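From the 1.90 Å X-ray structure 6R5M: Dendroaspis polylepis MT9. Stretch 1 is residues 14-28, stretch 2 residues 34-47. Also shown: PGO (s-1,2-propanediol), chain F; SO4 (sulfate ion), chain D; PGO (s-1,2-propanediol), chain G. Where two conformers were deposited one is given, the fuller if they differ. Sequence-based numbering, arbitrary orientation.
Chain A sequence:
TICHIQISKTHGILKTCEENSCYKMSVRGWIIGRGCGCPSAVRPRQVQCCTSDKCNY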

ATOM      1  N   LEU A  14       3.018  -9.693   4.270  1.00 27.11           N
ATOM      2  CA  LEU A  14       1.817  -9.567   3.449  1.00 27.35           C
ATOM      3  C   LEU A  14       0.564  -9.798   4.314  1.00 30.45           C
ATOM      4  O   LEU A  14       0.623 -10.532   5.296  1.00 29.94           O
ATOM      5  CB  LEU A  14       1.821 -10.569   2.276  1.00 27.82           C
ATOM      6  CG  LEU A  14       3.087 -10.702   1.434  1.00 33.09           C
ATOM      7  CD1 LEU A  14       3.109 -12.036   0.689  1.00 34.17           C
ATOM      8  CD2 LEU A  14       3.185  -9.610   0.448  1.00 34.40           C
ATOM      9  N   LYS A  15      -0.560  -9.174   3.945  1.00 27.96           N
ATOM     10  CA  LYS A  15      -1.838  -9.330   4.645  1.00 28.39           C
ATOM     11  C   LYS A  15      -2.925  -9.724   3.657  1.00 33.95           C
ATOM     12  O   LYS A  15      -3.012  -9.138   2.573  1.00 33.33           O
ATOM     13  CB  LYS A  15      -2.205  -8.027   5.382  1.00 30.01           C
ATOM     14  CG  LYS A  15      -3.554  -8.002   6.086  1.00 40.40           C
ATOM     15  CD  LYS A  15      -3.734  -6.742   6.922  1.00 47.68           C
ATOM     16  CE  LYS A  15      -5.129  -6.666   7.498  1.00 58.65           C
ATOM     17  NZ  LYS A  15      -5.366  -5.386   8.213  1.00 68.99           N
ATOM     18  N   THR A  16      -3.744 -10.721   4.030  1.00 32.26           N
ATOM     19  CA  THR A  16      -4.896 -11.157   3.238  1.00 32.61           C
ATOM     20  C   THR A  16      -6.017 -10.157   3.576  1.00 37.20           C
ATOM     21  O   THR A  16      -6.592 -10.207   4.673  1.00 36.90           O
ATOM     22  CB  THR A  16      -5.238 -12.630   3.536  1.00 41.91           C
ATOM     23  OG1 THR A  16      -4.054 -13.423   3.410  1.00 42.05           O
ATOM     24  CG2 THR A  16      -6.328 -13.179   2.623  1.00 43.52           C
ATOM     25  N   CYS A  17      -6.257  -9.204   2.661  1.00 34.32           N
ATOM     26  CA  CYS A  17      -7.255  -8.138   2.831  1.00 34.08           C
ATOM     27  C   CYS A  17      -8.641  -8.571   2.400  1.00 38.57           C
ATOM     28  O   CYS A  17      -8.781  -9.310   1.420  1.00 36.42           O
ATOM     29  CB  CYS A  17      -6.838  -6.865   2.095  1.00 34.36           C
ATOM     30  SG  CYS A  17      -5.101  -6.402   2.310  1.00 38.32           S
ATOM     31  N   GLU A  18      -9.671  -8.044   3.100  1.00 37.74           N
ATOM     32  CA  GLU A  18     -11.084  -8.225   2.769  1.00 39.01           C
ATOM     33  C   GLU A  18     -11.376  -7.358   1.543  1.00 43.20           C
ATOM     34  O   GLU A  18     -12.236  -7.704   0.733  1.00 42.87           O
ATOM     35  CB  GLU A  18     -11.971  -7.767   3.938  1.00 41.02           C
ATOM     36  CG  GLU A  18     -12.167  -8.819   5.017  1.00 56.84           C
ATOM     37  CD  GLU A  18     -12.687  -8.249   6.320  1.00 90.53           C
ATOM     38  OE1 GLU A  18     -13.891  -7.912   6.384  1.00 93.89           O
ATOM     39  OE2 GLU A  18     -11.888  -8.132   7.279  1.00 87.65           O
ATOM     40  N   GLU A  19     -10.639  -6.224   1.418  1.00 39.70           N
ATOM     41  CA  GLU A  19     -10.724  -5.269   0.310  1.00 38.75           C
ATOM     42  C   GLU A  19     -10.165  -5.884  -0.968  1.00 41.19           C
ATOM     43  O   GLU A  19      -9.252  -6.707  -0.922  1.00 38.63           O
ATOM     44  CB  GLU A  19      -9.944  -3.969   0.616  1.00 39.69           C
ATOM     45  CG  GLU A  19     -10.454  -3.168   1.805  1.00 45.45           C
ATOM     46  CD  GLU A  19      -9.806  -3.484   3.143  1.00 59.24           C
ATOM     47  OE1 GLU A  19      -9.166  -4.551   3.276  1.00 54.10           O
ATOM     48  OE2 GLU A  19      -9.946  -2.658   4.071  1.00 54.85           O
ATOM     49  N   ASN A  20     -10.696  -5.433  -2.110  1.00 38.85           N
ATOM     50  CA  ASN A  20     -10.271  -5.846  -3.434  1.00 38.14           C
ATOM     51  C   ASN A  20      -8.972  -5.131  -3.849  1.00 39.04           C
ATOM     52  O   ASN A  20      -8.231  -5.649  -4.687  1.00 38.08           O
ATOM     53  CB  ASN A  20     -11.377  -5.542  -4.430  1.00 42.31           C
ATOM     54  CG  ASN A  20     -11.193  -6.188  -5.762  1.00 76.25           C
ATOM     55  OD1 ASN A  20     -10.879  -7.381  -5.893  1.00 72.76           O
ATOM     56  ND2 ASN A  20     -11.425  -5.406  -6.786  1.00 71.58           N
ATOM     57  N   SER A  21      -8.676  -3.964  -3.240  1.00 33.91           N
ATOM     58  CA  SER A  21      -7.499  -3.167  -3.576  1.00 32.98           C
ATOM     59  C   SER A  21      -6.367  -3.161  -2.542  1.00 33.53           C
ATOM     60  O   SER A  21      -6.561  -3.463  -1.363  1.00 32.83           O
ATOM     61  CB  SER A  21      -7.892  -1.726  -3.897  1.00 36.48           C
ATOM     62  OG  SER A  21      -8.898  -1.636  -4.891  1.00 45.89           O
ATOM     63  N   CYS A  22      -5.175  -2.832  -3.036  1.00 28.23           N
ATOM     64  CA  CYS A  22      -3.927  -2.637  -2.300  1.00 27.50           C
ATOM     65  C   CYS A  22      -3.509  -1.206  -2.599  1.00 30.85           C
ATOM     66  O   CYS A  22      -3.892  -0.653  -3.640  1.00 31.56           O
ATOM     67  CB  CYS A  22      -2.844  -3.609  -2.761  1.00 26.63           C
ATOM     68  SG  CYS A  22      -3.266  -5.361  -2.624  1.00 30.12           S
ATOM     69  N   TYR A  23      -2.685  -0.622  -1.733  1.00 25.42           N
ATOM     70  CA  TYR A  23      -2.178   0.725  -1.954  1.00 23.88           C
ATOM     71  C   TYR A  23      -0.734   0.887  -1.535  1.00 26.14           C
ATOM     72  O   TYR A  23      -0.231   0.139  -0.694  1.00 26.16           O
ATOM     73  CB  TYR A  23      -3.053   1.781  -1.248  1.00 24.26           C
ATOM     74  CG  TYR A  23      -2.791   1.904   0.240  1.00 25.22           C
ATOM     75  CD1 TYR A  23      -3.490   1.125   1.158  1.00 26.82           C
ATOM     76  CD2 TYR A  23      -1.842   2.800   0.730  1.00 25.43           C
ATOM     77  CE1 TYR A  23      -3.252   1.237   2.526  1.00 27.58           C
ATOM     78  CE2 TYR A  23      -1.573   2.891   2.094  1.00 26.07           C
ATOM     79  CZ  TYR A  23      -2.285   2.112   2.988  1.00 33.12           C
ATOM     80  OH  TYR A  23      -2.032   2.212   4.336  1.00 33.49           O
ATOM     81  N   LYS A  24      -0.102   1.918  -2.070  1.00 22.28           N
ATOM     82  CA  LYS A  24       1.224   2.362  -1.711  1.00 22.51           C
ATOM     83  C   LYS A  24       1.115   3.869  -1.630  1.00 28.87           C
ATOM     84  O   LYS A  24       0.768   4.522  -2.624  1.00 28.99           O
ATOM     85  CB  LYS A  24       2.276   1.906  -2.732  1.00 24.17           C
ATOM     86  CG  LYS A  24       3.710   2.234  -2.310  1.00 23.75           C
ATOM     87  CD  LYS A  24       4.738   1.372  -3.040  1.00 29.57           C
ATOM     88  CE  LYS A  24       5.186   1.999  -4.328  1.00 30.68           C
ATOM     89  NZ  LYS A  24       6.361   1.277  -4.875  1.00 29.65           N
ATOM     90  N   MET A  25       1.365   4.411  -0.442  1.00 27.01           N
ATOM     91  CA  MET A  25       1.289   5.840  -0.187  1.00 29.03           C
ATOM     92  C   MET A  25       2.680   6.412   0.028  1.00 30.52           C
ATOM     93  O   MET A  25       3.457   5.862   0.821  1.00 30.15           O
ATOM     94  CB  MET A  25       0.361   6.129   1.001  1.00 32.74           C
ATOM     95  CG  MET A  25      -0.036   7.600   1.096  1.00 38.71           C
ATOM     96  SD  MET A  25      -1.223   7.909   2.414  1.00 45.43           S
ATOM     97  CE  MET A  25      -2.731   7.671   1.525  1.00 42.31           C
ATOM     98  N   SER A  26       3.005   7.488  -0.711  1.00 24.55           N
ATOM     99  CA  SER A  26       4.308   8.147  -0.631  1.00 23.71           C
ATOM    100  C   SER A  26       4.261   9.675  -0.584  1.00 30.58           C
ATOM    101  O   SER A  26       3.299  10.294  -1.046  1.00 31.65           O
ATOM    102  CB  SER A  26       5.269   7.624  -1.699  0.50 25.81           C
ATOM    103  OG  SER A  26       4.882   8.024  -3.000  0.50 33.11           O
ATOM    104  N   VAL A  27       5.313  10.275  -0.016  1.00 29.43           N
ATOM    105  CA  VAL A  27       5.544  11.724   0.029  1.00 30.38           C
ATOM    106  C   VAL A  27       7.016  11.946  -0.326  1.00 33.96           C
ATOM    107  O   VAL A  27       7.904  11.393   0.330  1.00 32.03           O
ATOM    108  CB  VAL A  27       5.062  12.481   1.306  1.00 34.93           C
ATOM    109  CG1 VAL A  27       5.678  11.937   2.573  1.00 35.47           C
ATOM    110  CG2 VAL A  27       5.301  13.985   1.194  1.00 34.88           C
ATOM    111  N   ARG A  28       7.281  12.718  -1.396  1.00 31.44           N
ATOM    112  CA  ARG A  28       8.633  12.981  -1.921  1.00 31.88           C
ATOM    113  C   ARG A  28       9.379  11.650  -2.233  1.00 34.79           C
ATOM    114  O   ARG A  28      10.583  11.582  -2.028  1.00 35.55           O
ATOM    115  CB  ARG A  28       9.463  13.875  -0.948  1.00 32.53           C
ATOM    116  CG  ARG A  28       9.408  15.376  -1.213  1.00 48.26           C
ATOM    117  CD  ARG A  28      10.181  16.139  -0.139  1.00 58.59           C
ATOM    118  NE  ARG A  28      10.195  17.588  -0.363  1.00 68.65           N
ATOM    119  CZ  ARG A  28      10.465  18.494   0.578  1.00 83.63           C
ATOM    120  NH1 ARG A  28      10.712  18.114   1.825  1.00 70.74           N
ATOM    121  NH2 ARG A  28      10.438  19.787   0.289  1.00 69.72           N
ATOM    122  N   ARG A  34       1.809   1.148   3.089  1.00 27.95           N
ATOM    123  CA  ARG A  34       1.492   0.099   2.122  1.00 27.30           C
ATOM    124  C   ARG A  34       0.525  -0.811   2.843  1.00 30.41           C
ATOM    125  O   ARG A  34       0.831  -1.284   3.944  1.00 29.09           O
ATOM    126  CB  ARG A  34       2.733  -0.715   1.702  1.00 26.29           C
ATOM    127  CG  ARG A  34       3.681  -0.049   0.705  1.00 31.04           C
ATOM    128  CD  ARG A  34       4.664  -1.037   0.089  1.00 32.00           C
ATOM    129  NE  ARG A  34       5.357  -1.813   1.116  1.00 36.50           N
ATOM    130  CZ  ARG A  34       6.070  -2.912   0.890  1.00 52.02           C
ATOM    131  NH1 ARG A  34       6.231  -3.369  -0.348  1.00 39.30           N
ATOM    132  NH2 ARG A  34       6.639  -3.555   1.898  1.00 35.47           N
ATOM    133  N   GLY A  35      -0.639  -1.039   2.247  1.00 27.29           N
ATOM    134  CA  GLY A  35      -1.615  -1.911   2.869  1.00 27.01           C
ATOM    135  C   GLY A  35      -2.855  -2.206   2.067  1.00 31.14           C
ATOM    136  O   GLY A  35      -2.841  -2.157   0.838  1.00 28.35           O
ATOM    137  N   CYS A  36      -3.937  -2.515   2.794  1.00 31.55           N
ATOM    138  CA  CYS A  36      -5.256  -2.887   2.290  1.00 32.83           C
ATOM    139  C   CYS A  36      -6.070  -1.658   1.870  1.00 36.21           C
ATOM    140  O   CYS A  36      -5.967  -0.606   2.494  1.00 36.31           O
ATOM    141  CB  CYS A  36      -6.008  -3.702   3.345  1.00 34.05           C
ATOM    142  SG  CYS A  36      -5.136  -5.181   3.924  1.00 38.41           S
ATOM    143  N   GLY A  37      -6.925  -1.832   0.872  1.00 32.22           N
ATOM    144  CA  GLY A  37      -7.821  -0.784   0.377  1.00 32.57           C
ATOM    145  C   GLY A  37      -7.172   0.283  -0.495  1.00 36.70           C
ATOM    146  O   GLY A  37      -6.015   0.143  -0.902  1.00 35.12           O
ATOM    147  N   CYS A  38      -7.934   1.345  -0.814  1.00 34.74           N
ATOM    148  CA  CYS A  38      -7.454   2.474  -1.613  1.00 35.13           C
ATOM    149  C   CYS A  38      -7.842   3.787  -0.928  1.00 41.57           C
ATOM    150  O   CYS A  38      -8.980   4.234  -1.055  1.00 41.41           O
ATOM    151  CB  CYS A  38      -7.945   2.409  -3.059  1.00 35.11           C
ATOM    152  SG  CYS A  38      -7.286   3.728  -4.127  1.00 38.59           S
ATOM    153  N   PRO A  39      -6.936   4.383  -0.127  1.00 39.83           N
ATOM    154  CA  PRO A  39      -7.283   5.633   0.555  1.00 40.63           C
ATOM    155  C   PRO A  39      -7.160   6.865  -0.344  1.00 47.80           C
ATOM    156  O   PRO A  39      -6.405   6.865  -1.312  1.00 46.54           O
ATOM    157  CB  PRO A  39      -6.298   5.688   1.731  1.00 42.14           C
ATOM    158  CG  PRO A  39      -5.307   4.570   1.514  1.00 46.22           C
ATOM    159  CD  PRO A  39      -5.547   3.992   0.163  1.00 41.49           C
ATOM    160  N   SER A  40      -7.915   7.911  -0.023  1.00 48.43           N
ATOM    161  CA  SER A  40      -7.857   9.187  -0.740  1.00 49.61           C
ATOM    162  C   SER A  40      -6.689  10.034  -0.188  1.00 55.76           C
ATOM    163  O   SER A  40      -6.437  10.001   1.017  1.00 55.62           O
ATOM    164  CB  SER A  40      -9.171   9.951  -0.570  1.00 53.68           C
ATOM    165  OG  SER A  40      -9.540  10.062   0.796  1.00 63.66           O
ATOM    166  N   ALA A  41      -6.008  10.831  -1.046  1.00 53.84           N
ATOM    167  CA  ALA A  41      -4.928  11.740  -0.613  1.00 54.38           C
ATOM    168  C   ALA A  41      -4.617  12.863  -1.604  1.00 59.49           C
ATOM    169  O   ALA A  41      -4.594  12.645  -2.819  1.00 60.07           O
ATOM    170  CB  ALA A  41      -3.659  10.975  -0.261  1.00 55.17           C
ATOM    171  N   VAL A  42      -4.361  14.059  -1.067  1.00 56.10           N
ATOM    172  CA  VAL A  42      -4.027  15.262  -1.842  1.00 56.40           C
ATOM    173  C   VAL A  42      -2.514  15.517  -1.712  1.00 60.82           C
ATOM    174  O   VAL A  42      -1.907  15.081  -0.731  1.00 60.35           O
ATOM    175  CB  VAL A  42      -4.863  16.497  -1.380  1.00 60.49           C
ATOM    176  CG1 VAL A  42      -4.860  17.599  -2.438  1.00 60.44           C
ATOM    177  CG2 VAL A  42      -6.299  16.105  -1.041  1.00 60.45           C
ATOM    178  N   ARG A  43      -1.916  16.224  -2.699  1.00 57.93           N
ATOM    179  CA  ARG A  43      -0.499  16.625  -2.755  1.00 57.71           C
ATOM    180  C   ARG A  43      -0.015  17.185  -1.396  1.00 59.63           C
ATOM    181  O   ARG A  43      -0.793  17.862  -0.723  1.00 59.89           O
ATOM    182  CB  ARG A  43      -0.279  17.683  -3.859  1.00 59.10           C
ATOM    183  CG  ARG A  43      -0.339  17.139  -5.286  1.00 71.95           C
ATOM    184  CD  ARG A  43      -0.180  18.263  -6.295  1.00 84.52           C
ATOM    185  NE  ARG A  43      -0.476  17.833  -7.664  1.00 94.91           N
ATOM    186  CZ  ARG A  43      -0.372  18.615  -8.737  1.00110.38           C
ATOM    187  NH1 ARG A  43       0.026  19.877  -8.614  1.00 97.16           N
ATOM    188  NH2 ARG A  43      -0.663  18.141  -9.941  1.00 97.23           N
ATOM    189  N   PRO A  44       1.217  16.889  -0.930  1.00 54.79           N
ATOM    190  CA  PRO A  44       2.288  16.111  -1.582  1.00 53.87           C
ATOM    191  C   PRO A  44       2.109  14.592  -1.519  1.00 53.99           C
ATOM    192  O   PRO A  44       2.901  13.855  -2.112  1.00 54.03           O
ATOM    193  CB  PRO A  44       3.539  16.587  -0.839  1.00 55.92           C
ATOM    194  CG  PRO A  44       3.051  16.865   0.551  1.00 60.54           C
ATOM    195  CD  PRO A  44       1.657  17.413   0.382  1.00 56.38           C
ATOM    196  N   ARG A  45       1.066  14.130  -0.808  1.00 47.04           N
ATOM    197  CA  ARG A  45       0.746  12.718  -0.621  1.00 45.08           C
ATOM    198  C   ARG A  45       0.260  12.083  -1.929  1.00 45.15           C
ATOM    199  O   ARG A  45      -0.708  12.555  -2.535  1.00 45.99           O
ATOM    200  CB  ARG A  45      -0.307  12.580   0.475  1.00 44.25           C
ATOM    201  CG  ARG A  45      -0.113  11.384   1.366  1.00 49.37           C
ATOM    202  CD  ARG A  45      -0.448  11.722   2.801  1.00 46.62           C
ATOM    203  NE  ARG A  45      -1.789  12.288   2.958  1.00 47.18           N
ATOM    204  CZ  ARG A  45      -2.757  11.755   3.695  1.00 62.56           C
ATOM    205  NH1 ARG A  45      -2.551  10.622   4.357  1.00 50.62           N
ATOM    206  NH2 ARG A  45      -3.937  12.350   3.779  1.00 50.69           N
ATOM    207  N   GLN A  46       0.950  11.023  -2.364  1.00 36.99           N
ATOM    208  CA  GLN A  46       0.650  10.332  -3.622  1.00 34.67           C
ATOM    209  C   GLN A  46       0.289   8.889  -3.339  1.00 35.60           C
ATOM    210  O   GLN A  46       1.051   8.202  -2.654  1.00 34.80           O
ATOM    211  CB  GLN A  46       1.855  10.387  -4.595  1.00 35.49           C
ATOM    212  CG  GLN A  46       2.492  11.754  -4.793  1.00 50.82           C
ATOM    213  CD  GLN A  46       1.874  12.530  -5.924  1.00 74.20           C
ATOM    214  OE1 GLN A  46       2.226  12.355  -7.091  1.00 73.05           O
ATOM    215  NE2 GLN A  46       0.969  13.441  -5.610  1.00 68.85           N
ATOM    216  N   VAL A  47      -0.869   8.430  -3.857  1.00 30.45           N
ATOM    217  CA  VAL A  47      -1.352   7.051  -3.686  1.00 29.98           C
ATOM    218  C   VAL A  47      -1.298   6.305  -5.017  1.00 31.50           C
ATOM    219  O   VAL A  47      -1.671   6.845  -6.059  1.00 30.37           O
ATOM    220  CB  VAL A  47      -2.785   6.911  -3.070  1.00 34.44           C
ATOM    221  CG1 VAL A  47      -2.956   5.589  -2.313  1.00 33.96           C
ATOM    222  CG2 VAL A  47      -3.135   8.079  -2.167  1.00 34.69           C
TER
HETATM  223  C1  PGO F 103     -11.108  -1.220  -1.596  1.00 56.47           C
HETATM  224  C2  PGO F 103     -12.322  -1.652  -2.389  1.00 56.49           C
HETATM  225  C3  PGO F 103     -12.895  -2.937  -1.868  1.00 56.00           C
HETATM  226  O1  PGO F 103     -11.450  -0.254  -0.605  1.00 56.54           O
HETATM  227  O2  PGO F 103     -11.968  -1.800  -3.758  1.00 57.51           O
HETATM  228  S   SO4 D 101       8.927  -5.734   0.557  1.00 44.18           S
HETATM  229  O1  SO4 D 101       9.676  -6.999   0.391  1.00 43.04           O
HETATM  230  O2  SO4 D 101       8.370  -5.691   1.910  1.00 43.28           O
HETATM  231  O3  SO4 D 101       9.828  -4.607   0.362  1.00 45.01           O
HETATM  232  O4  SO4 D 101       7.840  -5.665  -0.425  1.00 42.30           O
HETATM  233  C1  PGO G 104     -11.370   7.102   3.613  1.00 64.47           C
HETATM  234  C2  PGO G 104     -10.170   6.509   2.905  1.00 62.81           C
HETATM  235  C3  PGO G 104      -9.668   5.276   3.603  1.00 61.55           C
HETATM  236  O1  PGO G 104     -11.810   8.302   2.980  1.00 64.79           O
HETATM  237  O2  PGO G 104      -9.130   7.479   2.840  1.00 62.73           O
HETATM  238  O   HOH W   1       5.375  14.137  -3.197  1.00 36.28           O

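The apolar centre of this contact is built around Tyr23 and Met25. Tyr23, at chi1 p, lays its flat ring between backbone and proline: Gly35 N lies over one face, and Pro39 packs on the opposite one, its CG 3.8 Å from the ring centroid and almost on the ring normal. Glycine suits position 35, since an ideal CB would come within 3.3 Å of Tyr23 CE1. Met25 is buried; its long, unbranched side chain carries CE to 3.7 Å from Val47 CG2 and 3.9 Å from Ala41 CB, so one flexible thioether reaches several small apolar groups.

Around this core, strand 22-27 pairs antiparallel with both 34-36 and 45-47. Tyr23 N donates to Gly35 O (3.0 Å) and Gly35 N to Tyr23 O (3.2 Å). Farther along, Ser26 N to Gln46 O and Gln46 N to Ser26 O, both 2.8 Å, are nearly straight. A disulfide, Cys17 SG to Cys36 SG at 2.0 Å, covalently ties the loop after strand 14-16 to the second stretch. Next to it, Gly37 N donates to Ser21 O (2.8 Å); Gly37 has a positive phi, which favours glycine.

At the polar edge, one water accepts from Arg28 N (3.0 Å) and donates to Pro44 O (2.7 Å), bridging the stretches where direct pairing ends.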